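Local structure of sortase (Actinomyces oris, 2XWG) at residues Met102-Ile110 against Gln165-Ser176. The protein is a calcium-binding class C sortase that probably acts as a cysteine transpeptidase, joining fimbrial subunits covalently during pilus assembly at the cell surface. Sequence-based numbering, arbitrary orientation.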
ATOM      1  N   MET A 102       1.614   7.164  -8.306  1.00 30.68           N
ATOM      2  CA  MET A 102       2.526   7.325  -7.181  1.00 27.15           C
ATOM      3  C   MET A 102       3.685   6.312  -7.241  1.00 31.96           C
ATOM      4  O   MET A 102       4.854   6.656  -7.010  1.00 32.66           O
ATOM      5  CB  MET A 102       1.754   7.242  -5.865  1.00 30.12           C
ATOM      6  CG  MET A 102       2.561   6.746  -4.683  1.00 29.51           C
ATOM      7  SD  MET A 102       1.643   6.679  -3.124  1.00 39.42           S
ATOM      8  CE  MET A 102       0.487   8.011  -3.290  1.00 34.11           C
ATOM      9  N   ALA A 103       3.371   5.068  -7.590  1.00 29.58           N
ATOM     10  CA  ALA A 103       4.373   3.998  -7.634  1.00 26.46           C
ATOM     11  C   ALA A 103       3.815   2.796  -8.398  1.00 26.14           C
ATOM     12  O   ALA A 103       2.658   2.804  -8.840  1.00 21.37           O
ATOM     13  CB  ALA A 103       4.777   3.584  -6.229  1.00 22.01           C
ATOM     14  N   ARG A 104       4.633   1.763  -8.548  1.00 31.23           N
ATOM     15  CA  ARG A 104       4.210   0.554  -9.250  1.00 29.96           C
ATOM     16  C   ARG A 104       4.559  -0.680  -8.454  1.00 31.55           C
ATOM     17  O   ARG A 104       5.626  -0.724  -7.836  1.00 33.29           O
ATOM     18  CB  ARG A 104       4.925   0.439 -10.580  1.00 29.45           C
ATOM     19  CG  ARG A 104       4.461   1.405 -11.571  1.00 33.51           C
ATOM     20  CD  ARG A 104       4.501   0.770 -12.916  1.00 37.24           C
ATOM     21  NE  ARG A 104       3.298   1.145 -13.642  1.00 44.15           N
ATOM     22  CZ  ARG A 104       2.280   0.330 -13.923  1.00 41.17           C
ATOM     23  NH1 ARG A 104       2.302  -0.970 -13.569  1.00 38.71           N
ATOM     24  NH2 ARG A 104       1.237   0.829 -14.590  1.00 42.86           N
ATOM     25  N   ILE A 105       3.707  -1.706  -8.513  1.00 23.08           N
ATOM     26  CA  ILE A 105       3.997  -2.947  -7.809  1.00 21.14           C
ATOM     27  C   ILE A 105       3.914  -4.115  -8.738  1.00 21.97           C
ATOM     28  O   ILE A 105       3.024  -4.178  -9.571  1.00 26.01           O
ATOM     29  CB  ILE A 105       3.011  -3.199  -6.673  1.00 25.18           C
ATOM     30  CG1 ILE A 105       3.357  -4.513  -5.959  1.00 22.23           C
ATOM     31  CG2 ILE A 105       1.582  -3.240  -7.194  1.00 16.80           C
ATOM     32  CD1 ILE A 105       2.676  -4.620  -4.646  1.00 18.51           C
ATOM     33  N   VAL A 106       4.847  -5.044  -8.600  1.00 20.93           N
ATOM     34  CA  VAL A 106       4.844  -6.254  -9.402  1.00 24.07           C
ATOM     35  C   VAL A 106       5.042  -7.419  -8.454  1.00 27.83           C
ATOM     36  O   VAL A 106       5.979  -7.422  -7.651  1.00 27.77           O
ATOM     37  CB  VAL A 106       5.943  -6.259 -10.494  1.00 27.10           C
ATOM     38  CG1 VAL A 106       7.270  -6.025  -9.881  1.00 29.15           C
ATOM     39  CG2 VAL A 106       5.957  -7.598 -11.231  1.00 25.05           C
ATOM     40  N   ILE A 107       4.117  -8.377  -8.508  1.00 27.45           N
ATOM     41  CA  ILE A 107       4.155  -9.580  -7.672  1.00 23.83           C
ATOM     42  C   ILE A 107       4.203 -10.687  -8.684  1.00 23.69           C
ATOM     43  O   ILE A 107       3.171 -11.181  -9.114  1.00 24.62           O
ATOM     44  CB  ILE A 107       2.892  -9.690  -6.854  1.00 21.21           C
ATOM     45  CG1 ILE A 107       2.634  -8.365  -6.170  1.00 19.53           C
ATOM     46  CG2 ILE A 107       3.014 -10.814  -5.791  1.00 26.33           C
ATOM     47  CD1 ILE A 107       1.213  -8.156  -5.795  1.00 20.48           C
ATOM     48  N   PRO A 108       5.409 -11.040  -9.121  1.00 21.31           N
ATOM     49  CA  PRO A 108       5.559 -11.830 -10.336  1.00 20.77           C
ATOM     50  C   PRO A 108       4.788 -13.108 -10.233  1.00 27.90           C
ATOM     51  O   PRO A 108       4.101 -13.460 -11.191  1.00 31.29           O
ATOM     52  CB  PRO A 108       7.041 -12.153 -10.373  1.00 27.73           C
ATOM     53  CG  PRO A 108       7.670 -11.177  -9.486  1.00 28.30           C
ATOM     54  CD  PRO A 108       6.693 -10.739  -8.473  1.00 22.02           C
ATOM     55  N   SER A 109       4.880 -13.790  -9.093  1.00 28.28           N
ATOM     56  CA  SER A 109       4.379 -15.166  -8.999  1.00 31.21           C
ATOM     57  C   SER A 109       2.879 -15.263  -9.033  1.00 31.21           C
ATOM     58  O   SER A 109       2.346 -16.372  -9.085  1.00 38.90           O
ATOM     59  CB  SER A 109       4.886 -15.871  -7.741  1.00 33.65           C
ATOM     60  OG  SER A 109       4.267 -15.348  -6.575  1.00 34.76           O
ATOM     61  N   ILE A 110       2.195 -14.118  -8.971  1.00 26.93           N
ATOM     62  CA  ILE A 110       0.757 -14.074  -9.222  1.00 25.21           C
ATOM     63  C   ILE A 110       0.378 -13.109 -10.355  1.00 28.44           C
ATOM     64  O   ILE A 110      -0.786 -12.741 -10.523  1.00 22.78           O
ATOM     65  CB  ILE A 110      -0.051 -13.813  -7.946  1.00 25.80           C
ATOM     66  CG1 ILE A 110       0.418 -12.570  -7.211  1.00 17.92           C
ATOM     67  CG2 ILE A 110       0.088 -15.014  -6.994  1.00 29.52           C
ATOM     68  CD1 ILE A 110      -0.700 -11.956  -6.318  1.00 17.60           C
ATOM     69  N   GLN A 165      -2.858 -16.560  -3.074  1.00 30.29           N
ATOM     70  CA  GLN A 165      -1.968 -17.624  -3.541  1.00 34.23           C
ATOM     71  C   GLN A 165      -0.563 -17.428  -3.011  1.00 37.27           C
ATOM     72  O   GLN A 165       0.280 -18.334  -3.067  1.00 40.48           O
ATOM     73  CB  GLN A 165      -1.940 -17.720  -5.058  1.00 32.97           C
ATOM     74  CG  GLN A 165      -3.283 -18.073  -5.648  1.00 35.74           C
ATOM     75  CD  GLN A 165      -3.236 -18.080  -7.145  1.00 41.00           C
ATOM     76  OE1 GLN A 165      -4.272 -17.977  -7.827  1.00 40.82           O
ATOM     77  NE2 GLN A 165      -2.018 -18.172  -7.683  1.00 37.16           N
ATOM     78  N   LEU A 166      -0.322 -16.243  -2.467  1.00 34.01           N
ATOM     79  CA  LEU A 166       0.990 -15.918  -1.927  1.00 39.07           C
ATOM     80  C   LEU A 166       1.261 -16.739  -0.669  1.00 41.28           C
ATOM     81  O   LEU A 166       0.338 -17.000   0.096  1.00 38.40           O
ATOM     82  CB  LEU A 166       1.057 -14.425  -1.591  1.00 34.30           C
ATOM     83  CG  LEU A 166       1.171 -13.425  -2.762  1.00 33.54           C
ATOM     84  CD1 LEU A 166       1.458 -12.050  -2.215  1.00 28.35           C
ATOM     85  CD2 LEU A 166       2.263 -13.822  -3.681  1.00 26.97           C
ATOM     86  N   LYS A 167       2.519 -17.130  -0.462  1.00 46.25           N
ATOM     87  CA  LYS A 167       2.961 -17.659   0.830  1.00 50.51           C
ATOM     88  C   LYS A 167       4.291 -17.027   1.276  1.00 52.91           C
ATOM     89  O   LYS A 167       4.899 -16.242   0.534  1.00 51.86           O
ATOM     90  CB  LYS A 167       3.034 -19.200   0.827  1.00 55.17           C
ATOM     91  CG  LYS A 167       4.103 -19.809  -0.078  1.00 56.32           C
ATOM     92  CD  LYS A 167       3.581 -20.107  -1.479  1.00 59.32           C
ATOM     93  CE  LYS A 167       2.460 -21.144  -1.482  1.00 60.17           C
ATOM     94  NZ  LYS A 167       2.878 -22.532  -1.061  1.00 69.11           N
ATOM     95  N   LYS A 168       4.737 -17.349   2.488  1.00 47.35           N
ATOM     96  CA  LYS A 168       5.965 -16.750   3.022  1.00 50.75           C
ATOM     97  C   LYS A 168       7.165 -17.033   2.102  1.00 47.44           C
ATOM     98  O   LYS A 168       7.224 -18.070   1.453  1.00 48.55           O
ATOM     99  CB  LYS A 168       6.225 -17.208   4.473  1.00 56.22           C
ATOM    100  CG  LYS A 168       5.141 -16.757   5.478  1.00 57.00           C
ATOM    101  CD  LYS A 168       5.351 -17.301   6.908  1.00 60.36           C
ATOM    102  CE  LYS A 168       4.001 -17.360   7.664  1.00 68.03           C
ATOM    103  NZ  LYS A 168       4.057 -16.875   9.082  1.00 64.91           N
ATOM    104  N   GLY A 169       8.098 -16.092   2.018  1.00 50.28           N
ATOM    105  CA  GLY A 169       9.215 -16.229   1.099  1.00 53.44           C
ATOM    106  C   GLY A 169       8.917 -15.799  -0.334  1.00 52.53           C
ATOM    107  O   GLY A 169       9.833 -15.666  -1.169  1.00 49.57           O
ATOM    108  N   ASP A 170       7.635 -15.612  -0.643  1.00 49.97           N
ATOM    109  CA  ASP A 170       7.272 -15.009  -1.920  1.00 47.78           C
ATOM    110  C   ASP A 170       7.727 -13.545  -1.941  1.00 44.41           C
ATOM    111  O   ASP A 170       7.838 -12.875  -0.907  1.00 41.25           O
ATOM    112  CB  ASP A 170       5.772 -15.145  -2.228  1.00 44.67           C
ATOM    113  CG  ASP A 170       5.435 -16.458  -2.930  1.00 50.71           C
ATOM    114  OD1 ASP A 170       6.346 -17.026  -3.581  1.00 53.39           O
ATOM    115  OD2 ASP A 170       4.269 -16.927  -2.835  1.00 48.88           O
ATOM    116  N   VAL A 171       7.997 -13.062  -3.139  1.00 39.94           N
ATOM    117  CA  VAL A 171       8.680 -11.803  -3.303  1.00 36.69           C
ATOM    118  C   VAL A 171       7.795 -10.833  -4.063  1.00 34.00           C
ATOM    119  O   VAL A 171       7.050 -11.257  -4.939  1.00 31.51           O
ATOM    120  CB  VAL A 171       9.973 -12.070  -4.062  1.00 35.20           C
ATOM    121  CG1 VAL A 171      10.164 -11.089  -5.169  1.00 38.33           C
ATOM    122  CG2 VAL A 171      11.143 -12.079  -3.095  1.00 39.77           C
ATOM    123  N   PHE A 172       7.827  -9.554  -3.680  1.00 33.69           N
ATOM    124  CA  PHE A 172       7.296  -8.470  -4.519  1.00 29.31           C
ATOM    125  C   PHE A 172       8.198  -7.250  -4.539  1.00 31.55           C
ATOM    126  O   PHE A 172       9.063  -7.095  -3.671  1.00 31.38           O
ATOM    127  CB  PHE A 172       5.861  -8.057  -4.160  1.00 27.14           C
ATOM    128  CG  PHE A 172       5.671  -7.586  -2.749  1.00 25.28           C
ATOM    129  CD1 PHE A 172       5.315  -8.485  -1.739  1.00 29.25           C
ATOM    130  CD2 PHE A 172       5.767  -6.255  -2.440  1.00 22.88           C
ATOM    131  CE1 PHE A 172       5.100  -8.063  -0.448  1.00 24.52           C
ATOM    132  CE2 PHE A 172       5.562  -5.808  -1.149  1.00 25.35           C
ATOM    133  CZ  PHE A 172       5.230  -6.718  -0.144  1.00 31.62           C
ATOM    134  N   TYR A 173       7.986  -6.389  -5.537  1.00 29.56           N
ATOM    135  CA  TYR A 173       8.836  -5.225  -5.750  1.00 29.15           C
ATOM    136  C   TYR A 173       7.995  -3.994  -5.881  1.00 27.14           C
ATOM    137  O   TYR A 173       7.026  -3.996  -6.614  1.00 28.48           O
ATOM    138  CB  TYR A 173       9.598  -5.366  -7.045  1.00 26.16           C
ATOM    139  CG  TYR A 173      10.455  -6.590  -7.123  1.00 31.79           C
ATOM    140  CD1 TYR A 173      11.765  -6.564  -6.696  1.00 32.23           C
ATOM    141  CD2 TYR A 173       9.961  -7.773  -7.652  1.00 32.66           C
ATOM    142  CE1 TYR A 173      12.573  -7.682  -6.783  1.00 34.77           C
ATOM    143  CE2 TYR A 173      10.763  -8.894  -7.760  1.00 34.64           C
ATOM    144  CZ  TYR A 173      12.070  -8.837  -7.324  1.00 40.41           C
ATOM    145  OH  TYR A 173      12.875  -9.955  -7.412  1.00 46.30           O
ATOM    146  N   VAL A 174       8.386  -2.927  -5.204  1.00 34.08           N
ATOM    147  CA  VAL A 174       7.685  -1.659  -5.301  1.00 34.63           C
ATOM    148  C   VAL A 174       8.627  -0.590  -5.892  1.00 38.35           C
ATOM    149  O   VAL A 174       9.549  -0.149  -5.211  1.00 43.35           O
ATOM    150  CB  VAL A 174       7.185  -1.230  -3.922  1.00 32.73           C
ATOM    151  CG1 VAL A 174       6.433   0.093  -4.005  1.00 32.92           C
ATOM    152  CG2 VAL A 174       6.301  -2.324  -3.329  1.00 31.89           C
ATOM    153  N   SER A 175       8.412  -0.203  -7.151  1.00 24.03           N
ATOM    154  CA  SER A 175       9.207   0.857  -7.794  1.00 31.49           C
ATOM    155  C   SER A 175       8.584   2.252  -7.710  1.00 29.27           C
ATOM    156  O   SER A 175       7.401   2.429  -7.987  1.00 29.24           O
ATOM    157  CB  SER A 175       9.471   0.518  -9.256  1.00 26.45           C
ATOM    158  OG  SER A 175      10.266  -0.649  -9.326  1.00 32.37           O
ATOM    159  N   SER A 176       9.383   3.239  -7.319  1.00 31.42           N
ATOM    160  CA  SER A 176       8.949   4.635  -7.318  1.00 32.67           C
ATOM    161  C   SER A 176      10.156   5.544  -7.238  1.00 36.99           C
ATOM    162  O   SER A 176      11.190   5.162  -6.695  1.00 36.13           O
ATOM    163  CB  SER A 176       8.047   4.934  -6.126  1.00 34.11           C
ATOM    164  OG  SER A 176       8.799   4.876  -4.925  1.00 35.83           O
TER
HETATM  165  O   HOH W   1       8.306  -2.249  -9.321  1.00 29.81           O
HETATM  166  O   HOH W   2       5.908 -13.217  -6.468  1.00 36.06           O
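Pro108 CG meets the edge of the Tyr173 ring, close to its plane, at CE2 (4.2 Å). Val106 CG1 approaches the same ring obliquely and sits 3.7 Å from Tyr173 CB; that branch takes the hindered place between backbone N and carbonyl carbon (chi1 55°), which lays it alongside Tyr173, both side chains pointing the same way. Thr180 and Lys182 of strand 179-191 also touch this tyrosine. Across the sheet from it, the Phe172 ring receives Ile105 CD1 obliquely at CD2 (4.1 Å), while Ile107 CG1 runs beside Phe172 CB; Leu210 and Val208 of strand 206-214 continue this buried, inward-facing layer. The backbones of 103-107 and 171-176 run antiparallel, with Arg104-Ser175 and Val106-Tyr173 as hydrogen-bonded pairs and Ile105-Val174 as the non-hydrogen-bonded pair between them. In all four N-H...O bonds the donor lies in the acceptor's carbonyl plane. This pairing joins the first strand of the eight-stranded sortase beta-barrel to strand 171-176 and so closes the barrel. At one end Met102 and Ala103 form a classic bulge against Ile116; at the other the strands part, and a water bridges Val171 O to both N and OG of Ser109. Beyond this water Leu166 CD2 packs against Ile107 CG2 (3.8 Å) at about a right angle, and Ile110 CG2 lies against the aliphatic start and the amide nitrogen of Gln165. Asp170 OD2 accepts Lys167 N at 3.0 Å in a nearly straight bond (172°), on the anti side but tilted 32° out of the carboxylate plane, bracing the type II turn 167-170. An alanine at Asp170 would remove this acceptor and is likely to leave Lys167 N without its side-chain partner, the turn then relying on the backbone bond from Asp170 N to Lys167 O.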